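Local coordinates for protein UDP-N-Acetylenolpyruvylglucosamine Reductase (Thermus caldophilus, PDB 2GQT) that probably catalyses the NADPH-dependent, FAD-mediated reduction of UDP-N-acetylenolpyruvylglucosamine to UDP-N-acetylmuramate during bacterial cell wall formation, at residues Ala37-Arg43 / Val58-Ile63; Tyr42-Gly46 / Trp264-Pro268; Leu51-Asp55 / Arg243-Leu248. All coordinates share one frame; numbering follows the deposited sequence.

Interaction 1. Residues Ala37-Arg43 / Val58-Ile63; sequences ATEAPYR and VPERVI
Parallel strand pairing at the margin of the mixed sheet of the FAD-binding domain sets Y42 beside R61 and R43 beside V62; strand 42-44 is outermost in this sheet. The register rests on three backbone hydrogen bonds: R61 N to P41 O, R43 N to R61 O at 2.8 Å, and I63 N to R43 O. R43 thus spends both its N and its O on the same neighbouring strand, at R61 and at I63. Y42 and R61 project from one face of the pair, R43 and V62 from the other.

On the Y42 side, the extended R61 chain runs back to the end of helix 31-37. R61 NH1 donates to A37 O at 3.0 Å; the oxygen lies near the guanidinium plane, yet NH1 sits 56° out of the carbonyl plane. The methyl A40 CB is centred over one guanidinium face, 3.7 Å from R61 CZ. R61 NH2 donates to a water that in turn donates to E39 OE1. A leucine in place of R61 would probably take this donor from A37 O and the water, and the flat group from against A40 CB. Nearby, I63 CD1 touches A37 CB, T38 CG2 and Y42 CB, the last at 3.7 Å.

On the R43 side, E60 bends at chi2 (84°) and brings OE1 to 2.7 Å from R43 NE, a salt bridge. OE1 lies in the guanidinium plane but is met from above its own carboxylate plane. A second water bridges E60 OE2 and, weakly, R43 NH2, while V58 CG1 lies over one guanidinium face, offset toward its rim. The two arginines thus do different work: R43 pairs with E60, its NH2 also bonding P268 O, whereas R61 places its charge by A37 O at the helix end, which would probably be stabilising electrostatically.

Interaction 2. Residues Tyr42-Gly46 / Trp264-Pro268; sequences YRVLG and WEVWP. With FAD (flavin-adenine dinucleotide), chain C.
R43 lies along one face of the W267 indole, and its atoms can be followed across the ring system. CB starts at the far rim of the benzo ring, 3.8 Å from W267 CH2. CD stands centrally over the six-membered ring, 3.8 Å from its centroid and only 6° off the normal, a CH-pi contact. The extended stretch from CG to NE then carries CZ over the five-membered ring, 4.5 Å from that centroid, which makes a cation-pi pair. The guanidinium does not lie flat on the indole: the planes are 50° apart, with NH1 dipping toward W267 CD1. NE turns instead to E60, its salt-bridge partner. At the tip, NH2 reaches the C-terminal carboxylate and donates to P268 O at 3.1 Å, in the carbonyl plane and on a lone pair, while NH1 gives the same oxygen a weak second bond.

W267 lines the FAD pocket at the adenosine ribose, with R43 behind it, where strands 42-44 and 265-267 face one another without backbone pairing. From strand 42-44, V44 O accepts the ribose hydroxyl FAD O2B at 2.6 Å, and the same carbonyl oxygen lies at the edge of the indole, near W267 CH2. From strand 265-267, E265 OE1 accepts FAD O3B at 2.5 Å. Its other oxygen, E265 OE2, accepts a hydrogen bond from W267 NE1 at 3.1 Å, a bond lying in the ring plane but arriving from above the carboxylate. This bond probably limits the rotation of the E265 carboxylate, whose OE1 accepts from the ribose. Back on strand 42-44, V44 CG1 packs against the adenine, 3.6 Å from FAD C5A, and G46 N donates to the phosphate oxygen FAD O2A.

Interaction 3. Residues Leu51-Asp55 / Arg243-Leu248; sequences LLVLD and RAKDVL
A strand-to-helix packing contact with a polar end, this one sets L52, L54 and D55, on and just after strand 51-53, against the first turn of helix 244-257. The short axes pass 9.2 Å apart, their directions 121° from each other. L52 meets A244, V247 and L248, while L54 meets A244 and L248: L52 CD2 lies 3.7 Å from L248 CD2, and L54 CD2 lies 3.5 Å from L248 CD1, the latter two side chains crossing at about a right angle. L52 CG stands anti to its own N (chi1 172°), which lets both methyls reach V247 CG1. A244 CB comes against the strand, 3.3 Å from V53 O.

Beyond the leucines, the D55 carboxylate straddles the start of the helix. OD1 accepts A244 N at 2.9 Å and OD2 accepts K245 N at 3.0 Å, each met on the syn side. R243, at the N-cap position, directs its own N to D246 OD2, 2.9 Å away. Two carboxylates thus satisfy three amides at the helix N terminus, and the negative charge of D55 probably interacts favourably with the helix dipole there.

In the fold
After strands 5-10 and 22-28 and helix 31-37, the chain passes through strands 42-44, 51-53 and 61-65. Interaction 1 closes the short loop between the first and third of these, within one sheet. Interaction 2 begins on the same strand 42-44 but reaches the C terminus, closing a loop of more than 200 residues; interaction 3, from 51-55 to 243-248, is nested inside it and crosses interaction 1. Physical links match this topology: I63 O meets L45 N between interactions 1 and 2, while L52 and L54 pair with E265 and W267 between interactions 2 and 3. Together they join the mixed sheet, the two-stranded parallel sheet and helix 244-257, uniting the FAD-binding and C-terminal family regions.

Interaction 1. Residues Ala37-Arg43 / Val58-Ile63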
loop_
_atom_site.group_PDB
_atom_site.type_symbol
_atom_site.label_atom_id
_atom_site.label_comp_id
_atom_site.label_asym_id
_atom_site.label_seq_id
_atom_site.Cartn_x
_atom_site.Cartn_y
_atom_site.Cartn_z
ATOM N N ALA A 37 -0.036 2.832 22.344
ATOM C CA ALA A 37 1.002 2.998 21.327
ATOM C C ALA A 37 1.043 4.422 20.763
ATOM O O ALA A 37 2.111 4.915 20.408
ATOM C CB ALA A 37 0.798 1.994 20.204
ATOM N N THR A 38 -0.116 5.073 20.699
ATOM C CA THR A 38 -0.243 6.396 20.074
ATOM C C THR A 38 0.003 7.565 21.033
ATOM O O THR A 38 -0.252 8.716 20.681
ATOM C CB THR A 38 -1.626 6.591 19.409
ATOM O OG1 THR A 38 -2.666 6.324 20.359
ATOM C CG2 THR A 38 -1.780 5.676 18.207
ATOM N N GLU A 39 0.508 7.272 22.229
ATOM C CA GLU A 39 0.756 8.303 23.242
ATOM C C GLU A 39 2.020 9.108 22.961
ATOM O O GLU A 39 2.238 10.158 23.568
ATOM C CB GLU A 39 0.820 7.678 24.633
ATOM C CG GLU A 39 -0.534 7.275 25.188
ATOM C CD GLU A 39 -0.430 6.627 26.558
ATOM O OE1 GLU A 39 0.697 6.289 26.978
ATOM O OE2 GLU A 39 -1.479 6.447 27.208
ATOM N N ALA A 40 2.854 8.603 22.056
ATOM C CA ALA A 40 4.028 9.318 21.582
ATOM C C ALA A 40 4.012 9.340 20.050
ATOM O O ALA A 40 3.254 8.577 19.440
ATOM C CB ALA A 40 5.287 8.656 22.102
ATOM N N PRO A 41 4.822 10.221 19.423
ATOM C CA PRO A 41 4.884 10.300 17.958
ATOM C C PRO A 41 5.010 8.930 17.291
ATOM O O PRO A 41 5.823 8.107 17.705
ATOM C CB PRO A 41 6.140 11.135 17.704
ATOM C CG PRO A 41 6.237 12.018 18.909
ATOM C CD PRO A 41 5.717 11.212 20.059
ATOM N N TYR A 42 4.199 8.711 16.261
ATOM C CA TYR A 42 4.079 7.400 15.632
ATOM C C TYR A 42 3.880 7.531 14.131
ATOM O O TYR A 42 3.481 8.591 13.628
ATOM C CB TYR A 42 2.899 6.619 16.237
ATOM C CG TYR A 42 1.569 7.326 16.076
ATOM C CD1 TYR A 42 0.795 7.158 14.919
ATOM C CD2 TYR A 42 1.099 8.190 17.064
ATOM C CE1 TYR A 42 -0.410 7.826 14.762
ATOM C CE2 TYR A 42 -0.105 8.857 16.920
ATOM C CZ TYR A 42 -0.857 8.676 15.765
ATOM O OH TYR A 42 -2.055 9.340 15.630
ATOM N N ARG A 43 4.167 6.432 13.434
ATOM C CA ARG A 43 3.777 6.207 12.049
ATOM C C ARG A 43 3.040 4.871 12.021
ATOM O O ARG A 43 3.225 4.047 12.918
ATOM C CB ARG A 43 5.011 6.101 11.155
ATOM C CG ARG A 43 5.915 7.323 11.152
ATOM C CD ARG A 43 7.124 7.066 10.286
ATOM N NE ARG A 43 8.128 8.113 10.431
ATOM C CZ ARG A 43 8.418 9.018 9.505
ATOM N NH1 ARG A 43 7.793 9.025 8.332
ATOM N NH2 ARG A 43 9.353 9.919 9.758
ATOM N N VAL A 58 13.671 5.183 10.900
ATOM C CA VAL A 58 12.839 6.257 11.467
ATOM C C VAL A 58 12.884 6.239 12.994
ATOM O O VAL A 58 13.033 5.172 13.593
ATOM C CB VAL A 58 11.358 6.186 10.990
ATOM C CG1 VAL A 58 11.260 6.287 9.471
ATOM C CG2 VAL A 58 10.673 4.910 11.482
ATOM N N PRO A 59 12.778 7.423 13.632
ATOM C CA PRO A 59 12.825 7.481 15.093
ATOM C C PRO A 59 11.488 7.286 15.817
ATOM O O PRO A 59 11.483 6.994 17.017
ATOM C CB PRO A 59 13.371 8.888 15.359
ATOM C CG PRO A 59 12.821 9.698 14.241
ATOM C CD PRO A 59 12.695 8.773 13.037
ATOM N N GLU A 60 10.374 7.432 15.102
ATOM C CA GLU A 60 9.054 7.349 15.719
ATOM C C GLU A 60 8.669 5.900 16.002
ATOM O O GLU A 60 9.280 4.966 15.469
ATOM C CB GLU A 60 7.983 7.994 14.831
ATOM C CG GLU A 60 8.178 9.480 14.551
ATOM C CD GLU A 60 9.113 9.763 13.393
ATOM O OE1 GLU A 60 9.479 8.828 12.646
ATOM O OE2 GLU A 60 9.486 10.946 13.228
ATOM N N ARG A 61 7.656 5.720 16.844
ATOM C CA ARG A 61 7.049 4.411 17.026
ATOM C C ARG A 61 6.393 4.025 15.708
ATOM O O ARG A 61 5.663 4.827 15.126
ATOM C CB ARG A 61 6.003 4.458 18.128
ATOM C CG ARG A 61 6.555 4.817 19.494
ATOM C CD ARG A 61 5.442 4.803 20.513
ATOM N NE ARG A 61 5.941 5.059 21.861
ATOM C CZ ARG A 61 5.177 5.093 22.949
ATOM N NH1 ARG A 61 3.867 4.897 22.859
ATOM N NH2 ARG A 61 5.728 5.327 24.133
ATOM N N VAL A 62 6.689 2.821 15.227
ATOM C CA VAL A 62 6.060 2.319 14.008
ATOM C C VAL A 62 5.023 1.278 14.424
ATOM O O VAL A 62 5.365 0.252 15.007
ATOM C CB VAL A 62 7.102 1.746 13.020
ATOM C CG1 VAL A 62 6.414 1.201 11.788
ATOM C CG2 VAL A 62 8.085 2.834 12.610
ATOM N N ILE A 63 3.757 1.571 14.153
ATOM C CA ILE A 63 2.638 0.761 14.608
ATOM C C ILE A 63 2.145 -0.173 13.505
ATOM O O ILE A 63 1.908 0.259 12.367
ATOM C CB ILE A 63 1.479 1.651 15.091
ATOM C CG1 ILE A 63 1.912 2.484 16.303
ATOM C CG2 ILE A 63 0.253 0.814 15.429
ATOM C CD1 ILE A 63 0.911 3.526 16.729
HETATM O O HOH W 1 3.237 5.159 25.992
HETATM O O HOH W 2 11.177 11.421 11.176
#

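Interaction 2. Residues Tyr42-Gly46 / Trp264-Pro268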
loop_
_atom_site.group_PDB
_atom_site.type_symbol
_atom_site.label_atom_id
_atom_site.label_comp_id
_atom_site.label_asym_id
_atom_site.label_seq_id
_atom_site.Cartn_x
_atom_site.Cartn_y
_atom_site.Cartn_z
ATOM N N TYR A 42 4.199 8.711 16.261
ATOM C CA TYR A 42 4.079 7.400 15.632
ATOM C C TYR A 42 3.880 7.531 14.131
ATOM O O TYR A 42 3.481 8.591 13.628
ATOM C CB TYR A 42 2.899 6.619 16.237
ATOM C CG TYR A 42 1.569 7.326 16.076
ATOM C CD1 TYR A 42 0.795 7.158 14.919
ATOM C CD2 TYR A 42 1.099 8.190 17.064
ATOM C CE1 TYR A 42 -0.410 7.826 14.762
ATOM C CE2 TYR A 42 -0.105 8.857 16.920
ATOM C CZ TYR A 42 -0.857 8.676 15.765
ATOM O OH TYR A 42 -2.055 9.340 15.630
ATOM N N ARG A 43 4.167 6.432 13.434
ATOM C CA ARG A 43 3.777 6.207 12.049
ATOM C C ARG A 43 3.040 4.871 12.021
ATOM O O ARG A 43 3.225 4.047 12.918
ATOM C CB ARG A 43 5.011 6.101 11.155
ATOM C CG ARG A 43 5.915 7.323 11.152
ATOM C CD ARG A 43 7.124 7.066 10.286
ATOM N NE ARG A 43 8.128 8.113 10.431
ATOM C CZ ARG A 43 8.418 9.018 9.505
ATOM N NH1 ARG A 43 7.793 9.025 8.332
ATOM N NH2 ARG A 43 9.353 9.919 9.758
ATOM N N VAL A 44 2.204 4.652 11.011
ATOM C CA VAL A 44 1.541 3.359 10.841
ATOM C C VAL A 44 2.142 2.642 9.638
ATOM O O VAL A 44 2.305 3.219 8.554
ATOM C CB VAL A 44 0.011 3.490 10.663
ATOM C CG1 VAL A 44 -0.652 2.114 10.619
ATOM C CG2 VAL A 44 -0.584 4.320 11.772
ATOM N N LEU A 45 2.489 1.379 9.845
ATOM C CA LEU A 45 2.990 0.535 8.777
ATOM C C LEU A 45 1.921 -0.462 8.365
ATOM O O LEU A 45 1.391 -1.192 9.220
ATOM C CB LEU A 45 4.241 -0.206 9.254
ATOM C CG LEU A 45 4.858 -1.285 8.367
ATOM C CD1 LEU A 45 5.454 -0.695 7.092
ATOM C CD2 LEU A 45 5.893 -2.053 9.171
ATOM N N GLY A 46 1.602 -0.491 7.070
ATOM C CA GLY A 46 0.705 -1.506 6.515
ATOM C C GLY A 46 1.552 -2.650 5.989
ATOM O O GLY A 46 2.451 -3.131 6.679
ATOM N N TRP A 264 5.973 6.512 -4.666
ATOM C CA TRP A 264 6.343 6.018 -3.340
ATOM C C TRP A 264 6.371 7.124 -2.316
ATOM O O TRP A 264 6.695 8.269 -2.632
ATOM C CB TRP A 264 7.741 5.423 -3.319
ATOM C CG TRP A 264 7.973 4.293 -4.207
ATOM C CD1 TRP A 264 7.087 3.325 -4.574
ATOM C CD2 TRP A 264 9.211 3.968 -4.828
ATOM N NE1 TRP A 264 7.700 2.423 -5.415
ATOM C CE2 TRP A 264 9.010 2.792 -5.574
ATOM C CE3 TRP A 264 10.476 4.568 -4.829
ATOM C CZ2 TRP A 264 10.024 2.209 -6.325
ATOM C CZ3 TRP A 264 11.482 3.987 -5.567
ATOM C CH2 TRP A 264 11.254 2.814 -6.300
ATOM N N GLU A 265 6.077 6.760 -1.078
ATOM C CA GLU A 265 6.322 7.630 0.048
ATOM C C GLU A 265 7.657 7.270 0.668
ATOM O O GLU A 265 7.947 6.091 0.889
ATOM C CB GLU A 265 5.226 7.448 1.073
ATOM C CG GLU A 265 5.393 8.301 2.311
ATOM C CD GLU A 265 4.257 8.126 3.292
ATOM O OE1 GLU A 265 3.212 7.555 2.910
ATOM O OE2 GLU A 265 4.414 8.570 4.447
ATOM N N VAL A 266 8.457 8.294 0.946
ATOM C CA VAL A 266 9.766 8.137 1.559
ATOM C C VAL A 266 9.660 8.343 3.073
ATOM O O VAL A 266 9.052 9.306 3.538
ATOM C CB VAL A 266 10.806 9.122 0.956
ATOM C CG1 VAL A 266 12.151 8.976 1.650
ATOM C CG2 VAL A 266 10.953 8.900 -0.551
ATOM N N TRP A 267 10.235 7.406 3.827
ATOM C CA TRP A 267 10.418 7.522 5.271
ATOM C C TRP A 267 11.920 7.611 5.531
ATOM O O TRP A 267 12.680 6.880 4.915
ATOM C CB TRP A 267 9.892 6.263 5.956
ATOM C CG TRP A 267 8.414 6.184 6.135
ATOM C CD1 TRP A 267 7.454 6.971 5.555
ATOM C CD2 TRP A 267 7.718 5.222 6.932
ATOM N NE1 TRP A 267 6.206 6.572 5.974
ATOM C CE2 TRP A 267 6.341 5.497 6.816
ATOM C CE3 TRP A 267 8.132 4.158 7.746
ATOM C CZ2 TRP A 267 5.369 4.739 7.480
ATOM C CZ3 TRP A 267 7.169 3.412 8.412
ATOM C CH2 TRP A 267 5.802 3.708 8.276
ATOM N N PRO A 268 12.363 8.484 6.463
ATOM C CA PRO A 268 11.568 9.381 7.299
ATOM C C PRO A 268 10.987 10.550 6.522
ATOM O O PRO A 268 10.116 11.249 7.034
ATOM C CB PRO A 268 12.579 9.884 8.340
ATOM C CG PRO A 268 13.887 9.754 7.713
ATOM C CD PRO A 268 13.807 8.605 6.748
ATOM O OXT PRO A 268 11.353 10.807 5.371
HETATM P PA FAD C . 2.264 0.901 3.327
HETATM O O1A FAD C . 3.174 0.901 2.171
HETATM O O2A FAD C . 2.599 0.120 4.539
HETATM O O5B FAD C . 1.954 2.384 3.798
HETATM C C5B FAD C . 1.584 3.367 2.825
HETATM C C4B FAD C . 1.001 4.581 3.515
HETATM O O4B FAD C . -0.227 4.193 4.165
HETATM C C3B FAD C . 1.897 5.179 4.608
HETATM O O3B FAD C . 1.652 6.586 4.649
HETATM C C2B FAD C . 1.360 4.512 5.868
HETATM O O2B FAD C . 1.622 5.283 7.040
HETATM C C1B FAD C . -0.126 4.508 5.576
HETATM N N9A FAD C . -0.917 3.504 6.318
HETATM C C8A FAD C . -0.761 2.170 6.285
HETATM N N7A FAD C . -1.683 1.607 7.068
HETATM C C5A FAD C . -2.447 2.580 7.577
HETATM C C6A FAD C . -3.533 2.627 8.459
HETATM N N6A FAD C . -4.090 1.528 8.985
HETATM N N1A FAD C . -4.055 3.830 8.769
HETATM C C2A FAD C . -3.536 4.961 8.270
HETATM N N3A FAD C . -2.496 4.975 7.442
HETATM C C4A FAD C . -1.948 3.792 7.102
HETATM N N1 FAD C . -1.121 0.892 -5.777
HETATM C C2 FAD C . -2.263 1.212 -6.479
HETATM O O2 FAD C . -2.923 2.189 -6.156
HETATM N N3 FAD C . -2.647 0.438 -7.572
HETATM C C4 FAD C . -1.920 -0.677 -7.968
HETATM O O4 FAD C . -2.298 -1.346 -8.936
HETATM C C4X FAD C . -0.772 -0.998 -7.245
HETATM N N5 FAD C . -0.007 -2.102 -7.614
HETATM C C5X FAD C . 1.107 -2.455 -6.841
HETATM C C6 FAD C . 1.827 -3.601 -7.177
HETATM C C7 FAD C . 2.932 -3.991 -6.426
HETATM C C7M FAD C . 3.700 -5.262 -6.807
HETATM C C8 FAD C . 3.320 -3.212 -5.330
HETATM C C8M FAD C . 4.539 -3.622 -4.491
HETATM C C9 FAD C . 2.605 -2.063 -5.001
HETATM C C9A FAD C . 1.495 -1.670 -5.748
HETATM N N10 FAD C . 0.764 -0.514 -5.426
HETATM C C10 FAD C . -0.381 -0.210 -6.158
HETATM C "C1'" FAD C . 1.187 0.411 -4.342
HETATM C "C2'" FAD C . 0.674 -0.028 -2.961
HETATM O "O2'" FAD C . 0.308 -1.422 -2.969
HETATM C "C3'" FAD C . -0.538 0.785 -2.502
HETATM O "O3'" FAD C . -0.174 2.167 -2.378
HETATM C "C4'" FAD C . -1.111 0.256 -1.181
HETATM O "O4'" FAD C . -2.357 0.903 -0.916
HETATM C "C5'" FAD C . -0.180 0.457 0.012
HETATM O "O5'" FAD C . -0.752 -0.259 1.108
HETATM P P FAD C . 0.202 -0.866 2.234
HETATM O O1P FAD C . -0.682 -1.492 3.235
HETATM O O2P FAD C . 1.310 -1.651 1.648
HETATM O O3P FAD C . 0.761 0.506 2.854
#

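Interaction 3. Residues Leu51-Asp55 / Arg243-Leu248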
loop_
_atom_site.group_PDB
_atom_site.type_symbol
_atom_site.label_atom_id
_atom_site.label_comp_id
_atom_site.label_asym_id
_atom_site.label_seq_id
_atom_site.Cartn_x
_atom_site.Cartn_y
_atom_site.Cartn_z
ATOM N N LEU A 51 6.268 2.022 0.363
ATOM C CA LEU A 51 7.294 2.730 1.129
ATOM C C LEU A 51 8.701 2.543 0.605
ATOM O O LEU A 51 9.140 1.416 0.349
ATOM C CB LEU A 51 7.281 2.286 2.595
ATOM C CG LEU A 51 5.998 2.593 3.374
ATOM C CD1 LEU A 51 6.099 2.045 4.777
ATOM C CD2 LEU A 51 5.691 4.078 3.419
ATOM N N LEU A 52 9.395 3.665 0.470
ATOM C CA LEU A 52 10.844 3.678 0.327
ATOM C C LEU A 52 11.423 4.173 1.657
ATOM O O LEU A 52 11.363 5.353 1.969
ATOM C CB LEU A 52 11.262 4.592 -0.832
ATOM C CG LEU A 52 12.755 4.880 -1.009
ATOM C CD1 LEU A 52 13.572 3.604 -1.046
ATOM C CD2 LEU A 52 13.005 5.722 -2.247
ATOM N N VAL A 53 11.937 3.251 2.458
ATOM C CA VAL A 53 12.460 3.595 3.774
ATOM C C VAL A 53 13.960 3.743 3.667
ATOM O O VAL A 53 14.641 2.847 3.180
ATOM C CB VAL A 53 12.087 2.541 4.838
ATOM C CG1 VAL A 53 12.641 2.958 6.203
ATOM C CG2 VAL A 53 10.570 2.368 4.897
ATOM N N LEU A 54 14.459 4.893 4.110
ATOM C CA LEU A 54 15.876 5.204 4.003
ATOM C C LEU A 54 16.717 4.359 4.953
ATOM O O LEU A 54 16.205 3.755 5.909
ATOM C CB LEU A 54 16.115 6.717 4.131
ATOM C CG LEU A 54 15.402 7.546 3.042
ATOM C CD1 LEU A 54 15.922 8.959 2.968
ATOM C CD2 LEU A 54 15.475 6.894 1.658
ATOM N N ASP A 55 18.011 4.296 4.663
ATOM C CA ASP A 55 18.905 3.383 5.353
ATOM C C ASP A 55 19.068 3.733 6.826
ATOM O O ASP A 55 19.419 2.869 7.621
ATOM C CB ASP A 55 20.256 3.345 4.635
ATOM C CG ASP A 55 20.138 2.851 3.197
ATOM O OD1 ASP A 55 19.515 1.783 2.981
ATOM O OD2 ASP A 55 20.660 3.533 2.278
ATOM N N ARG A 243 20.650 -0.856 -1.228
ATOM C CA ARG A 243 20.449 0.119 -0.176
ATOM C C ARG A 243 19.480 1.166 -0.694
ATOM O O ARG A 243 19.398 1.394 -1.909
ATOM C CB ARG A 243 21.771 0.778 0.209
ATOM C CG ARG A 243 22.793 -0.168 0.836
ATOM C CD ARG A 243 23.826 -0.644 -0.173
ATOM N NE ARG A 243 24.761 0.420 -0.548
ATOM C CZ ARG A 243 25.906 0.679 0.084
ATOM N NH1 ARG A 243 26.278 -0.045 1.134
ATOM N NH2 ARG A 243 26.685 1.668 -0.334
ATOM N N ALA A 244 18.749 1.806 0.216
ATOM C CA ALA A 244 17.842 2.883 -0.172
ATOM C C ALA A 244 18.577 3.991 -0.925
ATOM O O ALA A 244 18.013 4.601 -1.831
ATOM C CB ALA A 244 17.110 3.448 1.033
ATOM N N LYS A 245 19.838 4.230 -0.558
ATOM C CA LYS A 245 20.686 5.217 -1.235
ATOM C C LYS A 245 20.807 4.938 -2.738
ATOM O O LYS A 245 20.790 5.862 -3.557
ATOM C CB LYS A 245 22.067 5.258 -0.567
ATOM C CG LYS A 245 23.168 5.905 -1.376
ATOM C CD LYS A 245 24.436 6.040 -0.567
ATOM C CE LYS A 245 25.123 4.712 -0.337
ATOM N NZ LYS A 245 26.529 4.943 0.108
ATOM N N ASP A 246 20.926 3.656 -3.076
ATOM C CA ASP A 246 21.023 3.213 -4.468
ATOM C C ASP A 246 19.720 3.451 -5.212
ATOM O O ASP A 246 19.727 3.907 -6.353
ATOM C CB ASP A 246 21.343 1.724 -4.543
ATOM C CG ASP A 246 22.596 1.360 -3.797
ATOM O OD1 ASP A 246 23.612 2.055 -3.989
ATOM O OD2 ASP A 246 22.560 0.369 -3.031
ATOM N N VAL A 247 18.607 3.119 -4.564
ATOM C CA VAL A 247 17.288 3.367 -5.130
ATOM C C VAL A 247 17.098 4.867 -5.398
ATOM O O VAL A 247 16.663 5.243 -6.490
ATOM C CB VAL A 247 16.169 2.827 -4.214
ATOM C CG1 VAL A 247 14.809 3.190 -4.786
ATOM C CG2 VAL A 247 16.309 1.321 -4.039
ATOM N N LEU A 248 17.425 5.717 -4.421
ATOM C CA LEU A 248 17.290 7.177 -4.598
ATOM C C LEU A 248 18.163 7.707 -5.727
ATOM O O LEU A 248 17.743 8.578 -6.483
ATOM C CB LEU A 248 17.613 7.940 -3.310
ATOM C CG LEU A 248 16.597 7.922 -2.161
ATOM C CD1 LEU A 248 17.233 8.553 -0.936
ATOM C CD2 LEU A 248 15.285 8.626 -2.515
#